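Local structure of extracellular subtilisin-like serine proteinase (Vibrio sp. PA-44, 1SH7) at residues L268-S271 with L272-G276. The protein probably acts as a secreted, calcium-binding serine endopeptidase of the subtilisin family, from a cold-adapted bacterium, cleaving peptide bonds in other proteins. Residues are numbered along the deposited sequence; the frame is centred on the assembly and turned at random.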
# COMPACT_ATOMS: atom_id res chain seq x y z
N LEU A 268 9.86 6.25 -8.46
CA LEU A 268 10.03 5.30 -7.39
C LEU A 268 9.70 5.98 -6.04
O LEU A 268 10.12 7.12 -5.76
CB LEU A 268 11.47 4.79 -7.39
CG LEU A 268 11.89 3.77 -6.34
CD1 LEU A 268 11.16 2.48 -6.56
CD2 LEU A 268 13.40 3.57 -6.32
N LEU A 269 9.00 5.25 -5.19
CA LEU A 269 8.56 5.77 -3.89
C LEU A 269 9.70 6.30 -3.06
O LEU A 269 10.76 5.68 -2.97
CB LEU A 269 7.92 4.64 -3.11
CG LEU A 269 6.78 4.78 -2.10
CD1 LEU A 269 6.92 3.88 -0.91
CD2 LEU A 269 6.29 6.17 -1.75
N TYR A 270 9.46 7.46 -2.44
CA TYR A 270 10.38 8.14 -1.56
C TYR A 270 9.58 8.63 -0.36
O TYR A 270 8.53 9.22 -0.52
CB TYR A 270 11.04 9.31 -2.29
CG TYR A 270 12.08 10.08 -1.53
CD1 TYR A 270 13.36 9.56 -1.31
CD2 TYR A 270 11.82 11.38 -1.08
CE1 TYR A 270 14.35 10.31 -0.65
CE2 TYR A 270 12.78 12.12 -0.43
CZ TYR A 270 14.06 11.57 -0.22
OH TYR A 270 15.02 12.33 0.42
N SER A 271 10.10 8.38 0.83
CA SER A 271 9.32 8.46 2.06
C SER A 271 9.46 9.80 2.79
O SER A 271 8.73 10.06 3.74
CB SER A 271 9.76 7.36 3.01
OG SER A 271 11.10 7.56 3.46
N LEU A 272 10.43 10.61 2.35
CA LEU A 272 10.87 11.79 3.07
C LEU A 272 10.34 13.08 2.45
O LEU A 272 9.95 13.10 1.29
CB LEU A 272 12.40 11.83 3.09
CG LEU A 272 13.13 10.62 3.70
CD1 LEU A 272 14.67 10.81 3.68
CD2 LEU A 272 12.62 10.41 5.13
N ALA A 273 10.34 14.15 3.24
CA ALA A 273 9.66 15.39 2.85
C ALA A 273 10.55 16.33 2.04
O ALA A 273 10.86 17.43 2.51
CB ALA A 273 9.13 16.11 4.11
N ASP A 274 10.92 15.94 0.83
CA ASP A 274 11.62 16.83 -0.10
C ASP A 274 11.40 16.40 -1.57
O ASP A 274 11.05 15.25 -1.81
CB ASP A 274 13.09 16.97 0.31
CG ASP A 274 13.90 15.71 0.10
OD1 ASP A 274 13.94 14.83 1.01
OD2 ASP A 274 14.54 15.53 -0.96
N SER A 275 11.57 17.31 -2.53
CA SER A 275 11.12 17.02 -3.92
C SER A 275 12.14 16.35 -4.87
O SER A 275 13.28 16.79 -5.00
CB SER A 275 10.51 18.25 -4.64
OG SER A 275 10.62 19.47 -3.95
N GLY A 276 11.66 15.31 -5.58
CA GLY A 276 12.49 14.51 -6.46
C GLY A 276 12.84 15.08 -7.82
O GLY A 276 13.54 14.42 -8.60
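Tyr270 bonds to Asp274, the last residue of an inverse gamma turn centred on Ala273, in the loop that follows strand 267-268 of this subtilisin-like domain. The phenol OH donates a hydrogen bond to Asp274 OD1 at 2.8 Å, and the oxygen receives it through its syn lone pair, on the side of OD2. OD1 lies in the plane of the ring at its edge, while the carboxylate itself is turned 87° from that plane, so the two flat groups stand almost perpendicular. Tyrosine suits the place because its long side chain, with CG anti to the backbone N (chi1 -177°), runs along the inside of the bend and delivers a hydroxyl to a residue four positions on.

Leu272 packs its apolar side chain against one side of the ring. Leu272 N lies over that face, and on the same side CB approaches the rim at Tyr270 CE2, 3.6 Å away, and CD1 the hydroxyl end, 3.6 Å from Tyr270 OH. The other methyl, CD2, lies 3.6 Å from Ser271 OG. The turn itself is closed by a weak backbone bond from Asp274 N to Leu272 O, 3.0 Å long; the small Ala273 at its centre directs its methyl away from the tyrosine.

Arg14 ties the pair to the N-terminal part of the chain: it forms a salt bridge with Asp274 OD2 and a cation-pi contact with the Tyr270 ring, next to the calcium-binding loop that contains Asp12 and Gln13. The arginine's charge would be expected to favour an ionised aspartate. Ser271 is compact enough to pack on Val229 of helix 219-236, and its chi1 of 66° sets OG for a weak hydrogen bond to Ile11 O.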